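Local coordinates for protein NF-kappa-B inhibitor beta (Mus musculus, PDB 1OY3) that inhibits the transcription factor NF-kappa-B by forming a complex with it and trapping it in the cytoplasm, at residues C[63-68]-C[95-100]; C[69-74]-C[148-153]. All blocks are in the same frame, centred on the assembly; numbering follows the deposited sequence.

Contact 1 (C[63-68]-C[95-100]); sequences KLYAAG and CVLLQP
With CG turned opposite its backbone nitrogen (chi1 -169°), Tyr65 sends its ring away from helix 58-66 and toward the C-terminal end of helix 91-97, where it meets Val96, Leu97 and Gln99. A side chain of one ankyrin helix thus packs on the end of the next repeat's helix and on the turn that follows it: helix 58-66 belongs to repeat ANK 2 and helix 91-97 to ANK 3. The closest CA pair across the contact is Tyr65 CA and Leu97 CA, 7.4 Å apart, and the ring lies alongside the helix end and carries the hydroxyl on to Gln99. One face of the ring carries the Leu97 methyl CD2, displaced from the ring centre toward its margin and 4.2 Å above the plane. Val96 supports another part of the ring, its CG1 lying 4.2 Å from Tyr65 CD1 as the two side chains run past each other in opposite senses. A tyrosine answers both needs, an apolar face and a polar end. Its hydroxyl lies at the helix end, and there it donates to the main chain. The acceptor is brought round by an inverse gamma turn centred on Leu98, closed by a weak bond from Gln99 N to Leu97 O. Beyond the segments, Trp147 and Pro102 also pack against Tyr65. Helix 58-66 itself ends in a Schellman motif at Gly68. At the far end of the ring, Tyr65 OH lies 2.7 Å from Gln99 O, which sits in the ring plane and receives the bond almost head-on, at a C=O...O angle of 168°.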
loop_
_atom_site.group_PDB
_atom_site.type_symbol
_atom_site.label_atom_id
_atom_site.label_comp_id
_atom_site.label_asym_id
_atom_site.label_seq_id
_atom_site.Cartn_x
_atom_site.Cartn_y
_atom_site.Cartn_z
ATOM N N LYS C 63 10.514 20.652 13.344
ATOM C CA LYS C 63 10.474 20.794 14.797
ATOM C C LYS C 63 10.415 19.422 15.432
ATOM O O LYS C 63 11.213 19.095 16.315
ATOM C CB LYS C 63 9.255 21.607 15.217
ATOM C CG LYS C 63 9.278 23.037 14.737
ATOM C CD LYS C 63 8.079 23.783 15.300
ATOM C CE LYS C 63 8.083 25.234 14.884
ATOM N NZ LYS C 63 6.840 25.881 15.369
ATOM N N LEU C 64 9.476 18.609 14.960
ATOM C CA LEU C 64 9.311 17.256 15.469
ATOM C C LEU C 64 10.583 16.453 15.228
ATOM O O LEU C 64 11.059 15.746 16.122
ATOM C CB LEU C 64 8.095 16.589 14.796
ATOM C CG LEU C 64 6.788 17.310 15.141
ATOM C CD1 LEU C 64 5.634 16.841 14.259
ATOM C CD2 LEU C 64 6.480 17.069 16.622
ATOM N N TYR C 65 11.148 16.582 14.030
ATOM C CA TYR C 65 12.369 15.852 13.677
ATOM C C TYR C 65 13.540 16.349 14.541
ATOM O O TYR C 65 14.318 15.559 15.083
ATOM C CB TYR C 65 12.681 16.060 12.183
ATOM C CG TYR C 65 13.769 15.170 11.593
ATOM C CD1 TYR C 65 14.521 15.608 10.500
ATOM C CD2 TYR C 65 14.017 13.887 12.086
ATOM C CE1 TYR C 65 15.481 14.806 9.918
ATOM C CE2 TYR C 65 14.989 13.056 11.492
ATOM C CZ TYR C 65 15.710 13.534 10.410
ATOM O OH TYR C 65 16.652 12.737 9.784
ATOM N N ALA C 66 13.647 17.665 14.675
ATOM C CA ALA C 66 14.704 18.281 15.461
ATOM C C ALA C 66 14.591 17.834 16.911
ATOM O O ALA C 66 15.603 17.609 17.575
ATOM C CB ALA C 66 14.606 19.810 15.374
ATOM N N ALA C 67 13.349 17.710 17.384
ATOM C CA ALA C 67 13.060 17.298 18.754
ATOM C C ALA C 67 13.353 15.831 19.008
ATOM O O ALA C 67 13.304 15.379 20.148
ATOM C CB ALA C 67 11.598 17.596 19.091
ATOM N N GLY C 68 13.634 15.076 17.950
ATOM C CA GLY C 68 13.948 13.670 18.130
ATOM C C GLY C 68 12.848 12.664 17.832
ATOM O O GLY C 68 12.933 11.516 18.268
ATOM N N CYS C 95 12.111 16.432 2.042
ATOM C CA CYS C 95 13.416 17.068 2.037
ATOM C C CYS C 95 13.958 17.251 3.471
ATOM O O CYS C 95 15.136 16.991 3.754
ATOM C CB CYS C 95 13.290 18.403 1.308
ATOM S SG CYS C 95 14.840 19.171 0.929
ATOM N N VAL C 96 13.089 17.694 4.371
ATOM C CA VAL C 96 13.458 17.874 5.772
ATOM C C VAL C 96 13.889 16.527 6.364
ATOM O O VAL C 96 14.875 16.438 7.096
ATOM C CB VAL C 96 12.259 18.390 6.609
ATOM C CG1 VAL C 96 12.623 18.393 8.071
ATOM C CG2 VAL C 96 11.846 19.788 6.141
ATOM N N LEU C 97 13.141 15.476 6.045
ATOM C CA LEU C 97 13.446 14.154 6.572
ATOM C C LEU C 97 14.678 13.499 5.967
ATOM O O LEU C 97 15.418 12.806 6.668
ATOM C CB LEU C 97 12.253 13.215 6.386
ATOM C CG LEU C 97 10.971 13.535 7.164
ATOM C CD1 LEU C 97 9.881 12.566 6.740
ATOM C CD2 LEU C 97 11.225 13.450 8.671
ATOM N N LEU C 98 14.892 13.727 4.674
ATOM C CA LEU C 98 16.002 13.125 3.943
ATOM C C LEU C 98 17.401 13.730 4.151
ATOM O O LEU C 98 18.088 14.068 3.189
ATOM C CB LEU C 98 15.654 13.114 2.450
ATOM C CG LEU C 98 14.404 12.287 2.106
ATOM C CD1 LEU C 98 13.975 12.559 0.677
ATOM C CD2 LEU C 98 14.692 10.816 2.315
ATOM N N GLN C 99 17.810 13.852 5.408
ATOM C CA GLN C 99 19.125 14.390 5.773
ATOM C C GLN C 99 19.319 14.148 7.260
ATOM O O GLN C 99 18.372 13.811 7.955
ATOM C CB GLN C 99 19.202 15.895 5.482
ATOM C CG GLN C 99 18.248 16.759 6.294
ATOM C CD GLN C 99 18.204 18.210 5.805
ATOM O OE1 GLN C 99 17.256 18.625 5.136
ATOM N NE2 GLN C 99 19.234 18.975 6.128
ATOM N N PRO C 100 20.553 14.308 7.763
ATOM C CA PRO C 100 20.802 14.091 9.186
ATOM C C PRO C 100 19.903 14.989 10.026
ATOM O O PRO C 100 19.738 16.164 9.722
ATOM C CB PRO C 100 22.277 14.452 9.333
ATOM C CG PRO C 100 22.843 14.062 7.994
ATOM C CD PRO C 100 21.809 14.588 7.044
#

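Contact 2 (C[69-74]-C[148-153]); sequences AGVLVA and RLQLEA
Gln150 NE2 is gripped by two backbone carbonyls, Trp147 O and Leu97 O, and the aliphatic part of the same side chain meets Val71 across the contact. Holding the amide nitrogen at two points should limit rotation of the group. The amide oxygen serves the other side of the interface: a water donates to Gln150 OE1 at 3.1 Å and to Val71 O at 2.7 Å, so one molecule ties a side chain to the opposite backbone. Being buried, the residue profits from an amide, which can donate and accept at once without bringing in a charge. Its CG lies beside the backbone nitrogen (chi1 -66°) and the chain runs on extended, crossing Val71 at about a right angle. The modelled fit of the valine methyl CG2 to the amide is too close, so its exact spacing is doubtful. Leu72 adds a more regular apolar contact from the more exposed side. Its CD2 lies 4.0 Å from Gln150 CG and 3.7 Å from Leu149 O, while its CD1 approaches Leu149 CB at 4.3 Å. The leucine fork thereby spreads its two methyls over neighbouring residues. The facing segment has a short 3-10 turn, then a type I beta turn from Gln150 to Ala153. Segment 69-74 leads from helix 58-66 to helix 81-85, whereas 148-153 ends a long, partly unmodelled insertion leading into helix 161-167. Loops from neighbouring units packing side by side, beside stacked helix pairs, fit the ankyrin-repeat fold.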
loop_
_atom_site.group_PDB
_atom_site.type_symbol
_atom_site.label_atom_id
_atom_site.label_comp_id
_atom_site.label_asym_id
_atom_site.label_seq_id
_atom_site.Cartn_x
_atom_site.Cartn_y
_atom_site.Cartn_z
ATOM N N ALA C 69 11.822 13.078 17.089
ATOM C CA ALA C 69 10.727 12.179 16.743
ATOM C C ALA C 69 11.253 11.028 15.870
ATOM O O ALA C 69 12.075 11.246 14.971
ATOM C CB ALA C 69 9.639 12.956 15.998
ATOM N N GLY C 70 10.790 9.813 16.156
ATOM C CA GLY C 70 11.193 8.636 15.401
ATOM C C GLY C 70 10.735 8.714 13.954
ATOM O O GLY C 70 9.570 8.966 13.669
ATOM N N VAL C 71 11.653 8.476 13.031
ATOM C CA VAL C 71 11.330 8.581 11.620
ATOM C C VAL C 71 10.975 7.247 10.950
ATOM O O VAL C 71 10.584 7.213 9.785
ATOM C CB VAL C 71 12.500 9.267 10.873
ATOM C CG1 VAL C 71 13.626 8.275 10.617
ATOM C CG2 VAL C 71 12.009 9.880 9.605
ATOM N N LEU C 72 11.111 6.152 11.684
ATOM C CA LEU C 72 10.797 4.833 11.140
ATOM C C LEU C 72 9.482 4.294 11.672
ATOM O O LEU C 72 8.983 3.286 11.181
ATOM C CB LEU C 72 11.919 3.834 11.455
ATOM C CG LEU C 72 13.273 4.107 10.800
ATOM C CD1 LEU C 72 14.212 2.948 11.081
ATOM C CD2 LEU C 72 13.104 4.275 9.299
ATOM N N VAL C 73 8.921 4.954 12.676
ATOM C CA VAL C 73 7.658 4.500 13.243
ATOM C C VAL C 73 6.655 4.394 12.106
ATOM O O VAL C 73 6.645 5.226 11.207
ATOM C CB VAL C 73 7.132 5.488 14.322
ATOM C CG1 VAL C 73 5.820 4.975 14.909
ATOM C CG2 VAL C 73 8.182 5.653 15.430
ATOM N N ALA C 74 5.826 3.358 12.135
ATOM C CA ALA C 74 4.835 3.154 11.088
ATOM C C ALA C 74 3.413 3.186 11.630
ATOM O O ALA C 74 3.145 2.680 12.715
ATOM C CB ALA C 74 5.080 1.821 10.403
ATOM N N ARG C 148 19.153 7.449 6.300
ATOM C CA ARG C 148 18.931 6.730 5.046
ATOM C C ARG C 148 18.135 5.429 5.201
ATOM O O ARG C 148 17.716 4.827 4.211
ATOM C CB ARG C 148 20.272 6.435 4.364
ATOM C CG ARG C 148 20.949 7.650 3.749
ATOM C CD ARG C 148 22.086 7.212 2.819
ATOM N NE ARG C 148 22.526 8.281 1.925
ATOM C CZ ARG C 148 23.216 9.351 2.312
ATOM N NH1 ARG C 148 23.555 9.498 3.587
ATOM N NH2 ARG C 148 23.562 10.281 1.426
ATOM N N LEU C 149 17.933 4.995 6.438
ATOM C CA LEU C 149 17.165 3.787 6.694
ATOM C C LEU C 149 15.695 4.043 6.345
ATOM O O LEU C 149 14.895 3.115 6.322
ATOM C CB LEU C 149 17.289 3.370 8.164
ATOM C CG LEU C 149 18.718 3.100 8.649
ATOM C CD1 LEU C 149 18.727 2.885 10.157
ATOM C CD2 LEU C 149 19.283 1.888 7.925
ATOM N N GLN C 150 15.345 5.303 6.082
ATOM C CA GLN C 150 13.967 5.659 5.724
ATOM C C GLN C 150 13.688 5.293 4.265
ATOM O O GLN C 150 12.561 4.940 3.890
ATOM C CB GLN C 150 13.739 7.165 5.877
ATOM C CG GLN C 150 13.816 7.714 7.295
ATOM C CD GLN C 150 13.788 9.246 7.316
ATOM O OE1 GLN C 150 12.746 9.864 7.084
ATOM N NE2 GLN C 150 14.941 9.857 7.573
ATOM N N LEU C 151 14.733 5.371 3.455
ATOM C CA LEU C 151 14.655 5.117 2.030
ATOM C C LEU C 151 14.171 3.742 1.638
ATOM O O LEU C 151 13.506 3.579 0.623
ATOM C CB LEU C 151 16.022 5.367 1.377
ATOM C CG LEU C 151 16.586 6.783 1.489
ATOM C CD1 LEU C 151 17.932 6.832 0.761
ATOM C CD2 LEU C 151 15.601 7.795 0.895
ATOM N N GLU C 152 14.518 2.742 2.427
ATOM C CA GLU C 152 14.103 1.399 2.081
ATOM C C GLU C 152 13.084 0.815 3.060
ATOM O O GLU C 152 12.829 -0.385 3.060
ATOM C CB GLU C 152 15.342 0.515 1.934
ATOM C CG GLU C 152 16.288 1.048 0.845
ATOM C CD GLU C 152 15.602 1.175 -0.512
ATOM O OE1 GLU C 152 15.873 2.160 -1.242
ATOM O OE2 GLU C 152 14.796 0.283 -0.852
ATOM N N ALA C 153 12.487 1.681 3.875
ATOM C CA ALA C 153 11.466 1.235 4.814
ATOM C C ALA C 153 10.292 0.742 3.960
ATOM O O ALA C 153 9.918 1.384 2.981
ATOM C CB ALA C 153 11.019 2.396 5.715
HETATM O O HOH W 1 10.000 8.598 7.588
#

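Overall arrangement
Contacts 1 and 2 continue each other: 63-68 runs straight into 69-74, where Leu64 O and Ala69 N, 2.9 Å apart, probably form a hydrogen bond. Contact 1 joins two repeat helices near their ends, whereas contact 2 joins loops. Both are partly buried, but contact 2 lies nearer the chain centre (about 9 Å between centres, against 14 Å). Each has an exposed side, at Gln99 and Pro100 in contact 1 and at Leu72 in contact 2. Their chemistry differs: a direct bond runs from a helix side chain to the backbone just past the neighbouring helix, while a water bridges the loops. Leu98 packs on Leu151, tying 95-100 to 148-153.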